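Extracellular sialidase/neuraminidase, putative (Aspergillus fumigatus, PDB 2XZJ) probably acts as a secreted exo-sialidase that hydrolyses the glycosidic bonds of terminal Kdn or related sialic acid residues in glycans. Local coordinates at residues F38-V43 and E56-T61; G34-R39 and N365-I370; L52-G57 and I68-K73. All coordinates share one frame; numbering follows the deposited sequence.

Interaction 1 (F38-V43 and E56-T61); sequences FRIPAV and EGRRHT. With KFN (2,6-anhydro-3-deoxy-D-glycero-D-galacto-non-2-enonic acid), chain E.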
loop_
_atom_site.group_PDB
_atom_site.type_symbol
_atom_site.label_atom_id
_atom_site.label_comp_id
_atom_site.label_asym_id
_atom_site.label_seq_id
_atom_site.Cartn_x
_atom_site.Cartn_y
_atom_site.Cartn_z
ATOM N N PHE A 38 4.663 -10.175 8.370
ATOM C CA PHE A 38 4.725 -8.934 7.602
ATOM C C PHE A 38 3.376 -8.671 6.950
ATOM O O PHE A 38 2.829 -9.552 6.313
ATOM C CB PHE A 38 5.846 -8.998 6.566
ATOM C CG PHE A 38 7.227 -9.111 7.191
ATOM C CD1 PHE A 38 7.885 -7.976 7.659
ATOM C CD2 PHE A 38 7.839 -10.363 7.339
ATOM C CE1 PHE A 38 9.147 -8.076 8.258
ATOM C CE2 PHE A 38 9.112 -10.480 7.941
ATOM C CZ PHE A 38 9.761 -9.326 8.399
ATOM N N ARG A 39 2.845 -7.464 7.143
ATOM C CA ARG A 39 1.577 -7.070 6.528
ATOM C C ARG A 39 1.662 -5.622 6.014
ATOM O O ARG A 39 2.656 -4.905 6.237
ATOM C CB ARG A 39 0.398 -7.189 7.507
ATOM C CG ARG A 39 -0.024 -8.602 7.895
ATOM C CD ARG A 39 -1.463 -8.623 8.356
ATOM N NE ARG A 39 -2.298 -8.050 7.301
ATOM C CZ ARG A 39 -3.451 -7.433 7.482
ATOM N NH1 ARG A 39 -3.981 -7.301 8.698
ATOM N NH2 ARG A 39 -4.083 -6.938 6.421
ATOM N N ILE A 40 0.617 -5.212 5.300
ATOM C CA ILE A 40 0.455 -3.808 4.915
ATOM C C ILE A 40 1.625 -3.312 4.028
ATOM O O ILE A 40 2.447 -2.470 4.455
ATOM C CB ILE A 40 0.195 -2.882 6.178
ATOM C CG1 ILE A 40 -0.692 -3.556 7.239
ATOM C CG2 ILE A 40 -0.388 -1.530 5.772
ATOM C CD1 ILE A 40 -2.052 -4.100 6.740
ATOM N N PRO A 41 1.716 -3.844 2.787
ATOM C CA PRO A 41 2.773 -3.464 1.846
ATOM C C PRO A 41 2.614 -2.077 1.207
ATOM O O PRO A 41 1.504 -1.544 1.083
ATOM C CB PRO A 41 2.639 -4.542 0.742
ATOM C CG PRO A 41 1.154 -4.888 0.781
ATOM C CD PRO A 41 0.906 -4.966 2.252
ATOM N N ALA A 42 3.739 -1.508 0.792
ATOM C CA ALA A 42 3.737 -0.299 -0.029
ATOM C C ALA A 42 5.002 -0.314 -0.872
ATOM O O ALA A 42 6.091 -0.635 -0.373
ATOM C CB ALA A 42 3.711 0.926 0.842
ATOM N N VAL A 43 4.878 0.058 -2.133
ATOM C CA VAL A 43 6.042 0.038 -3.021
ATOM C C VAL A 43 6.073 1.235 -3.959
ATOM O O VAL A 43 5.039 1.623 -4.517
ATOM C CB VAL A 43 6.150 -1.309 -3.798
ATOM C CG1 VAL A 43 4.951 -1.519 -4.789
ATOM C CG2 VAL A 43 7.512 -1.432 -4.518
ATOM N N GLU A 56 4.722 -3.403 7.253
ATOM C CA GLU A 56 4.656 -3.449 8.692
ATOM C C GLU A 56 5.317 -4.752 9.175
ATOM O O GLU A 56 4.920 -5.847 8.764
ATOM C CB GLU A 56 3.204 -3.385 9.137
ATOM C CG GLU A 56 2.654 -1.982 9.295
ATOM C CD GLU A 56 1.199 -1.986 9.709
ATOM O OE1 GLU A 56 0.789 -2.915 10.449
ATOM O OE2 GLU A 56 0.469 -1.061 9.314
ATOM N N GLY A 57 6.348 -4.624 10.012
ATOM C CA GLY A 57 6.943 -5.779 10.656
ATOM C C GLY A 57 6.232 -5.966 11.987
ATOM O O GLY A 57 6.454 -5.201 12.927
ATOM N N ARG A 58 5.372 -6.973 12.048
ATOM C CA ARG A 58 4.530 -7.213 13.231
ATOM C C ARG A 58 5.240 -8.221 14.111
ATOM O O ARG A 58 5.390 -9.404 13.747
ATOM C CB ARG A 58 3.131 -7.664 12.817
ATOM C CG ARG A 58 2.471 -6.652 11.862
ATOM C CD ARG A 58 0.980 -6.908 11.650
ATOM N NE ARG A 58 0.342 -5.699 11.112
ATOM C CZ ARG A 58 -0.962 -5.547 10.933
ATOM N NH1 ARG A 58 -1.794 -6.541 11.231
ATOM N NH2 ARG A 58 -1.427 -4.389 10.454
ATOM N N ARG A 59 5.698 -7.733 15.256
ATOM C CA ARG A 59 6.771 -8.408 15.973
ATOM C C ARG A 59 6.367 -9.772 16.517
ATOM O O ARG A 59 7.095 -10.749 16.319
ATOM C CB ARG A 59 7.326 -7.522 17.082
ATOM C CG ARG A 59 8.165 -6.343 16.587
ATOM C CD ARG A 59 9.663 -6.596 16.763
ATOM N NE ARG A 59 10.032 -6.849 18.165
ATOM C CZ ARG A 59 10.546 -8.000 18.609
ATOM N NH1 ARG A 59 10.745 -9.025 17.776
ATOM N NH2 ARG A 59 10.861 -8.129 19.896
ATOM N N HIS A 60 5.206 -9.823 17.177
ATOM C CA HIS A 60 4.808 -10.978 18.004
ATOM C C HIS A 60 3.651 -11.798 17.473
ATOM O O HIS A 60 3.596 -13.009 17.698
ATOM C CB HIS A 60 4.495 -10.526 19.437
ATOM C CG HIS A 60 5.585 -9.711 20.050
ATOM N ND1 HIS A 60 6.870 -10.194 20.221
ATOM C CD2 HIS A 60 5.596 -8.438 20.511
ATOM C CE1 HIS A 60 7.619 -9.253 20.764
ATOM N NE2 HIS A 60 6.873 -8.177 20.945
ATOM N N THR A 61 2.741 -11.146 16.760
ATOM C CA THR A 61 1.544 -11.802 16.236
ATOM C C THR A 61 1.195 -11.125 14.921
ATOM O O THR A 61 1.847 -10.168 14.511
ATOM C CB THR A 61 0.315 -11.632 17.182
ATOM O OG1 THR A 61 -0.216 -10.312 17.051
ATOM C CG2 THR A 61 0.680 -11.885 18.671
HETATM C C1 KFN E . -7.399 -5.398 7.913
HETATM C C3 KFN E . -5.482 -3.968 8.690
HETATM C C4 KFN E . -4.909 -2.650 9.261
HETATM C C5 KFN E . -6.014 -1.846 10.001
HETATM C C6 KFN E . -7.313 -1.812 9.155
HETATM C C7 KFN E . -8.509 -1.099 9.843
HETATM C C8 KFN E . -9.702 -0.871 8.899
HETATM C C9 KFN E . -10.929 -0.430 9.680
HETATM O O5 KFN E . -5.592 -0.498 10.300
HETATM O O1B KFN E . -6.566 -6.265 7.587
HETATM O O1A KFN E . -8.650 -5.480 7.752
HETATM O O4 KFN E . -3.767 -2.963 10.085
HETATM O O6 KFN E . -7.775 -3.174 8.848
HETATM C C2 KFN E . -6.859 -4.125 8.507
HETATM O O7 KFN E . -8.984 -1.923 10.906
HETATM O O8 KFN E . -9.396 0.114 7.914
HETATM O O9 KFN E . -10.709 0.871 10.258
#
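Arg39 and Glu56 form an antiparallel hydrogen-bonded pair: Arg39 N donates to Glu56 O at 3.1 Å, and Glu56 N returns the bond to Arg39 O at 2.7 Å. One step on, Phe38 faces Gly57, with Phe38 CD1 only 3.8 Å from Gly57 CA.

Charged groups occupy the other face. Arg58 grips Glu56 OE1 side-on with NE and NH2, the latter at 2.7 Å; both bonds lie close to its guanidinium plane and fix its rotation. Arg58 NH2 also donates to O4 of the bound ligand KFN at 2.8 Å. Arg39 bends at chi3 (56°), bringing NH1 and NH2 together onto KFN O1B, NH2 at 2.8 Å. The two guanidinium planes stand 68° apart. Arg245 and Arg302 bind KFN as well, consistent with the arginine triad of sialidases.

Aliphatic carbons pack against these charged groups: Ile40 CG1 sits 3.4 Å from Glu56 OE2, Ile40 CD1 lies over a face of the Arg39 guanidinium, and Arg39 CB over one face of Arg58's, toward its rim.

Strands 37-45 and 51-58 form a hairpin, the first two strands of a four-stranded propeller blade; strand 68-74 continues the sheet beyond 51-58, while Tyr338 and Glu354 hold Arg39 from the neighbouring blade.

Interaction 2 (G34-R39 and N365-I370); sequences GFHSFR and NSYRAI. With KFN (2,6-anhydro-3-deoxy-D-glycero-D-galacto-non-2-enonic acid), chain E.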
loop_
_atom_site.group_PDB
_atom_site.type_symbol
_atom_site.label_atom_id
_atom_site.label_comp_id
_atom_site.label_asym_id
_atom_site.label_seq_id
_atom_site.Cartn_x
_atom_site.Cartn_y
_atom_site.Cartn_z
ATOM N N GLY A 34 13.566 -9.958 14.951
ATOM C CA GLY A 34 12.723 -10.652 13.987
ATOM C C GLY A 34 11.242 -10.315 14.099
ATOM O O GLY A 34 10.826 -9.607 15.023
ATOM N N PHE A 35 10.454 -10.873 13.180
ATOM C CA PHE A 35 9.020 -10.571 13.080
ATOM C C PHE A 35 8.152 -11.775 12.777
ATOM O O PHE A 35 8.431 -12.552 11.844
ATOM C CB PHE A 35 8.774 -9.522 11.997
ATOM C CG PHE A 35 9.528 -8.270 12.212
ATOM C CD1 PHE A 35 9.007 -7.271 13.029
ATOM C CD2 PHE A 35 10.767 -8.086 11.636
ATOM C CE1 PHE A 35 9.694 -6.101 13.259
ATOM C CE2 PHE A 35 11.493 -6.898 11.884
ATOM C CZ PHE A 35 10.919 -5.892 12.682
ATOM N N HIS A 36 7.084 -11.908 13.561
ATOM C CA HIS A 36 6.114 -12.977 13.367
ATOM C C HIS A 36 5.572 -12.902 11.950
ATOM O O HIS A 36 5.600 -13.874 11.205
ATOM C CB HIS A 36 4.963 -12.838 14.353
ATOM C CG HIS A 36 3.954 -13.946 14.269
ATOM N ND1 HIS A 36 2.902 -13.925 13.374
ATOM C CD2 HIS A 36 3.854 -15.117 14.945
ATOM C CE1 HIS A 36 2.185 -15.029 13.516
ATOM N NE2 HIS A 36 2.744 -15.773 14.458
ATOM N N SER A 37 5.114 -11.711 11.592
ATOM C CA SER A 37 4.365 -11.488 10.368
ATOM C C SER A 37 4.800 -10.199 9.695
ATOM O O SER A 37 5.253 -9.266 10.360
ATOM C CB SER A 37 2.882 -11.431 10.686
ATOM O OG SER A 37 2.362 -12.747 10.899
ATOM N N PHE A 38 4.663 -10.175 8.370
ATOM C CA PHE A 38 4.725 -8.934 7.602
ATOM C C PHE A 38 3.376 -8.671 6.950
ATOM O O PHE A 38 2.829 -9.552 6.313
ATOM C CB PHE A 38 5.846 -8.998 6.566
ATOM C CG PHE A 38 7.227 -9.111 7.191
ATOM C CD1 PHE A 38 7.885 -7.976 7.659
ATOM C CD2 PHE A 38 7.839 -10.363 7.339
ATOM C CE1 PHE A 38 9.147 -8.076 8.258
ATOM C CE2 PHE A 38 9.112 -10.480 7.941
ATOM C CZ PHE A 38 9.761 -9.326 8.399
ATOM N N ARG A 39 2.845 -7.464 7.143
ATOM C CA ARG A 39 1.577 -7.070 6.528
ATOM C C ARG A 39 1.662 -5.622 6.014
ATOM O O ARG A 39 2.656 -4.905 6.237
ATOM C CB ARG A 39 0.398 -7.189 7.507
ATOM C CG ARG A 39 -0.024 -8.602 7.895
ATOM C CD ARG A 39 -1.463 -8.623 8.356
ATOM N NE ARG A 39 -2.298 -8.050 7.301
ATOM C CZ ARG A 39 -3.451 -7.433 7.482
ATOM N NH1 ARG A 39 -3.981 -7.301 8.698
ATOM N NH2 ARG A 39 -4.083 -6.938 6.421
ATOM N N ASN A 365 -1.982 -16.176 15.675
ATOM C CA ASN A 365 -0.717 -16.857 15.358
ATOM C C ASN A 365 -0.517 -17.298 13.878
ATOM O O ASN A 365 0.476 -17.945 13.545
ATOM C CB ASN A 365 -0.459 -18.017 16.336
ATOM C CG ASN A 365 0.985 -18.477 16.316
ATOM O OD1 ASN A 365 1.908 -17.657 16.267
ATOM N ND2 ASN A 365 1.194 -19.789 16.364
ATOM N N SER A 366 -1.434 -16.916 12.995
ATOM C CA SER A 366 -1.299 -17.230 11.577
ATOM C C SER A 366 -0.231 -16.340 10.907
ATOM O O SER A 366 -0.379 -15.133 10.824
ATOM C CB SER A 366 -2.648 -17.096 10.869
ATOM O OG SER A 366 -3.413 -18.283 11.011
ATOM N N TYR A 367 0.847 -16.971 10.452
ATOM C CA TYR A 367 1.971 -16.268 9.870
ATOM C C TYR A 367 1.550 -15.547 8.607
ATOM O O TYR A 367 0.826 -16.103 7.786
ATOM C CB TYR A 367 3.123 -17.251 9.610
ATOM C CG TYR A 367 3.686 -17.783 10.907
ATOM C CD1 TYR A 367 4.610 -17.031 11.640
ATOM C CD2 TYR A 367 3.250 -18.999 11.436
ATOM C CE1 TYR A 367 5.113 -17.488 12.854
ATOM C CE2 TYR A 367 3.759 -19.479 12.663
ATOM C CZ TYR A 367 4.674 -18.702 13.368
ATOM O OH TYR A 367 5.210 -19.145 14.568
ATOM N N ARG A 368 1.976 -14.296 8.477
ATOM C CA ARG A 368 1.705 -13.512 7.266
ATOM C C ARG A 368 3.001 -13.126 6.566
ATOM O O ARG A 368 3.933 -12.620 7.198
ATOM C CB ARG A 368 0.936 -12.254 7.605
ATOM C CG ARG A 368 -0.281 -12.447 8.495
ATOM C CD ARG A 368 -1.280 -13.426 7.867
ATOM N NE ARG A 368 -2.535 -13.495 8.612
ATOM C CZ ARG A 368 -3.499 -12.587 8.538
ATOM N NH1 ARG A 368 -3.349 -11.510 7.765
ATOM N NH2 ARG A 368 -4.607 -12.743 9.240
ATOM N N ALA A 369 3.014 -13.334 5.250
ATOM C CA ALA A 369 4.183 -13.128 4.397
ATOM C C ALA A 369 3.797 -12.147 3.295
ATOM O O ALA A 369 2.608 -11.928 3.070
ATOM C CB ALA A 369 4.596 -14.445 3.777
ATOM N N ILE A 370 4.786 -11.557 2.613
ATOM C CA ILE A 370 4.483 -10.659 1.486
ATOM C C ILE A 370 5.190 -11.097 0.200
ATOM O O ILE A 370 6.416 -11.267 0.173
ATOM C CB ILE A 370 4.807 -9.191 1.816
ATOM C CG1 ILE A 370 3.947 -8.729 2.988
ATOM C CG2 ILE A 370 4.588 -8.271 0.591
ATOM C CD1 ILE A 370 4.206 -7.296 3.431
HETATM C C1 KFN E . -7.399 -5.398 7.913
HETATM C C3 KFN E . -5.482 -3.968 8.690
HETATM C C4 KFN E . -4.909 -2.650 9.261
HETATM C C5 KFN E . -6.014 -1.846 10.001
HETATM C C6 KFN E . -7.313 -1.812 9.155
HETATM C C7 KFN E . -8.509 -1.099 9.843
HETATM C C8 KFN E . -9.702 -0.871 8.899
HETATM C C9 KFN E . -10.929 -0.430 9.680
HETATM O O5 KFN E . -5.592 -0.498 10.300
HETATM O O1B KFN E . -6.566 -6.265 7.587
HETATM O O1A KFN E . -8.650 -5.480 7.752
HETATM O O4 KFN E . -3.767 -2.963 10.085
HETATM O O6 KFN E . -7.775 -3.174 8.848
HETATM C C2 KFN E . -6.859 -4.125 8.507
HETATM O O7 KFN E . -8.984 -1.923 10.906
HETATM O O8 KFN E . -9.396 0.114 7.914
HETATM O O9 KFN E . -10.709 0.871 10.258
HETATM O O HOH W 1 0.956 -10.238 4.776
#
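His36 NE2 donates to Asn365 OD1 at 2.7 Å, approaching from above the amide carbonyl plane, 39° out of it. A weak second bond runs from the same nitrogen to Asn365 O. At the other side of the imidazole, His36 ND1 shares a hydrogen bond of 2.8 Å with Ser37 OG, so the ring is held through both nitrogens. Ser37 OG also accepts Arg368 N at 2.9 Å, tying histidine, serine and the start of strand 368-375 into one chain of bonds. Farther along, Phe38 N donates to Arg368 O at 2.8 Å. A water between Phe38 O and Ala369 O may bridge them, though it sits too close to Phe38 O for the bond to be certain.

His36 and Ser37 together lie opposite Arg58 as a classic beta bulge, at the point where the chain enters strand 37-45. The contact lies between the first and last blades of a six-bladed beta-propeller; strand 368-375 belongs to the sheet that also takes in the N-terminal strand 12-18, a closure that joins the two ends of the chain.

The His36 imidazole, swung beside its own carbonyl carbon (chi1 -177°), reaches across to Tyr367 in an offset stack. The centroids are 4.1 Å apart and the planes only 16° from parallel, with Tyr367 CE1 over one imidazole face and His36 NE2 over the phenol ring. Arg368, bent at chi2, runs alongside Arg39 in the same direction, placing NH1 3.5 Å from Arg39 CD and over a face of its guanidinium. Two residues farther along strand 368-375, Ile370 CD1 packs 3.9 Å from Phe38 CB.

Interaction 3 (L52-G57 and I68-K73); sequences LAFAEG and INLVYK. With NA (sodium ion), chain C.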
loop_
_atom_site.group_PDB
_atom_site.type_symbol
_atom_site.label_atom_id
_atom_site.label_comp_id
_atom_site.label_asym_id
_atom_site.label_seq_id
_atom_site.Cartn_x
_atom_site.Cartn_y
_atom_site.Cartn_z
ATOM N N LEU A 52 11.819 0.623 -3.738
ATOM C CA LEU A 52 11.744 0.602 -2.280
ATOM C C LEU A 52 10.452 -0.109 -1.891
ATOM O O LEU A 52 9.364 0.311 -2.303
ATOM C CB LEU A 52 11.715 2.040 -1.744
ATOM C CG LEU A 52 12.842 3.011 -2.114
ATOM C CD1 LEU A 52 12.653 4.329 -1.390
ATOM C CD2 LEU A 52 14.215 2.413 -1.774
ATOM N N ALA A 53 10.564 -1.189 -1.115
ATOM C CA ALA A 53 9.385 -1.934 -0.707
ATOM C C ALA A 53 9.245 -1.831 0.810
ATOM O O ALA A 53 10.188 -2.164 1.541
ATOM C CB ALA A 53 9.511 -3.378 -1.143
ATOM N N PHE A 54 8.094 -1.343 1.269
ATOM C CA PHE A 54 7.850 -1.098 2.689
ATOM C C PHE A 54 6.789 -2.046 3.224
ATOM O O PHE A 54 5.938 -2.547 2.472
ATOM C CB PHE A 54 7.372 0.327 2.951
ATOM C CG PHE A 54 8.252 1.392 2.388
ATOM C CD1 PHE A 54 8.106 1.810 1.062
ATOM C CD2 PHE A 54 9.208 2.011 3.183
ATOM C CE1 PHE A 54 8.917 2.835 0.530
ATOM C CE2 PHE A 54 10.027 3.018 2.658
ATOM C CZ PHE A 54 9.886 3.431 1.336
ATOM N N ALA A 55 6.843 -2.305 4.527
ATOM C CA ALA A 55 5.831 -3.149 5.143
ATOM C C ALA A 55 5.811 -2.963 6.648
ATOM O O ALA A 55 6.720 -2.383 7.244
ATOM C CB ALA A 55 6.039 -4.607 4.783
ATOM N N GLU A 56 4.722 -3.403 7.253
ATOM C CA GLU A 56 4.656 -3.449 8.692
ATOM C C GLU A 56 5.317 -4.752 9.175
ATOM O O GLU A 56 4.920 -5.847 8.764
ATOM C CB GLU A 56 3.204 -3.385 9.137
ATOM C CG GLU A 56 2.654 -1.982 9.295
ATOM C CD GLU A 56 1.199 -1.986 9.709
ATOM O OE1 GLU A 56 0.789 -2.915 10.449
ATOM O OE2 GLU A 56 0.469 -1.061 9.314
ATOM N N GLY A 57 6.348 -4.624 10.012
ATOM C CA GLY A 57 6.943 -5.779 10.656
ATOM C C GLY A 57 6.232 -5.966 11.987
ATOM O O GLY A 57 6.454 -5.201 12.927
ATOM N N ILE A 68 4.838 -2.946 16.552
ATOM C CA ILE A 68 4.949 -3.081 15.097
ATOM C C ILE A 68 5.928 -2.045 14.589
ATOM O O ILE A 68 5.809 -0.869 14.919
ATOM C CB ILE A 68 3.581 -2.910 14.398
ATOM C CG1 ILE A 68 2.637 -4.043 14.796
ATOM C CG2 ILE A 68 3.745 -2.842 12.858
ATOM C CD1 ILE A 68 1.160 -3.773 14.483
ATOM N N ASN A 69 6.906 -2.499 13.807
ATOM C CA ASN A 69 7.917 -1.614 13.237
ATOM C C ASN A 69 7.728 -1.427 11.750
ATOM O O ASN A 69 7.274 -2.352 11.057
ATOM C CB ASN A 69 9.317 -2.186 13.484
ATOM C CG ASN A 69 9.600 -2.389 14.955
ATOM O OD1 ASN A 69 8.920 -1.821 15.815
ATOM N ND2 ASN A 69 10.636 -3.167 15.260
ATOM N N LEU A 70 8.098 -0.241 11.265
ATOM C CA LEU A 70 8.071 0.006 9.839
ATOM C C LEU A 70 9.364 -0.444 9.175
ATOM O O LEU A 70 10.417 0.175 9.359
ATOM C CB LEU A 70 7.735 1.465 9.502
ATOM C CG LEU A 70 7.014 1.241 8.169
ATOM C CD1 LEU A 70 5.544 1.631 8.192
ATOM C CD2 LEU A 70 7.716 1.658 6.900
ATOM N N VAL A 71 9.256 -1.510 8.385
ATOM C CA VAL A 71 10.422 -2.113 7.724
ATOM C C VAL A 71 10.448 -1.880 6.222
ATOM O O VAL A 71 9.455 -1.422 5.631
ATOM C CB VAL A 71 10.589 -3.623 8.109
ATOM C CG1 VAL A 71 10.825 -3.732 9.615
ATOM C CG2 VAL A 71 9.375 -4.483 7.694
ATOM N N TYR A 72 11.605 -2.137 5.622
ATOM C CA TYR A 72 11.730 -2.023 4.181
ATOM C C TYR A 72 12.901 -2.792 3.614
ATOM O O TYR A 72 13.808 -3.229 4.349
ATOM C CB TYR A 72 11.803 -0.562 3.759
ATOM C CG TYR A 72 13.120 0.124 4.018
ATOM C CD1 TYR A 72 13.506 0.466 5.310
ATOM C CD2 TYR A 72 13.961 0.484 2.961
ATOM C CE1 TYR A 72 14.701 1.123 5.550
ATOM C CE2 TYR A 72 15.162 1.150 3.196
ATOM C CZ TYR A 72 15.522 1.461 4.493
ATOM O OH TYR A 72 16.701 2.117 4.742
ATOM N N LYS A 73 12.877 -2.924 2.292
ATOM C CA LYS A 73 13.963 -3.502 1.533
ATOM C C LYS A 73 14.119 -2.648 0.283
ATOM O O LYS A 73 13.135 -2.138 -0.262
ATOM C CB LYS A 73 13.653 -4.940 1.122
ATOM C CG LYS A 73 13.635 -5.983 2.232
ATOM C CD LYS A 73 13.800 -7.391 1.640
ATOM C CE LYS A 73 13.791 -8.454 2.706
ATOM N NZ LYS A 73 13.920 -9.847 2.117
HETATM NA NA NA C . 8.993 -1.316 18.206
HETATM O O HOH W 2 7.077 -0.252 17.327
#
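Phe54 and Tyr72 point the same way from facing positions on neighbouring strands, their side chains lying alongside each other. The Phe54 ring meets its neighbours obliquely: CD2 is 3.7 Å from Tyr72 CB and 4.0 Å from Leu70 CD2. Tyr72 CG sits between its backbone N and carbonyl carbon (chi1 75°), which carries the ring away from strand 51-58 while CB stays against Phe54. There Tyr72 meets Trp165 edge-to-face, and its hydroxyl is hydrogen-bonded to Gly162 O. Trp165 also meets the Phe54 ring, linking this face to the next blade, whose Leu117 and Pro105 touch both Phe54 and Leu70.

The backbone between these residues is a regular antiparallel ladder, the central pairing of a four-stranded propeller blade. Ala53 with Lys73, Ala55 with Val71 and Gly57 with Asn69 each exchange two hydrogen bonds; Ala53 N to Lys73 O (2.9 Å) is almost straight at 177°, and Gly57 N to Asn69 O is the shortest at 2.7 Å.

On the face of Ala55 and Val71 the packing is close: Val71 CG2 lies 3.4 Å from Ala55 O and also approaches Gly57 N. Back on the Phe54 face, Ile68 CG2 packs against the aliphatic part of Glu56, 3.8 Å from its CB, next to the carboxylate that binds Arg58. Where strand 68-74 begins, a water donates to Ile68 O at 2.8 Å and coordinates a sodium ion. The Asn69 side chain, Asp67 and the carbonyls of Gly96 and Gly98 complete the sodium site.

Overall arrangement
Interactions 1 and 3 share strand 51-58, and with it Glu56 and Gly57; strands 37-45, 51-58 and 68-74 follow one another in the chain and lie side by side in one antiparallel blade. The two contact centres are about 6 Å apart. Interaction 2, centred about 7 Å from interaction 1 and about 12 Å from interaction 3, uses strand 37-45 again, including Phe38 and Arg39, but sets it against strand 368-375 of the closing blade. Along the chain, interaction 3 is nested within the long loop that interaction 2 closes. Arg39 stands at the seam between the blades, so one strand both packs against the closing blade and supplies an arginine to the ligand's carboxylate.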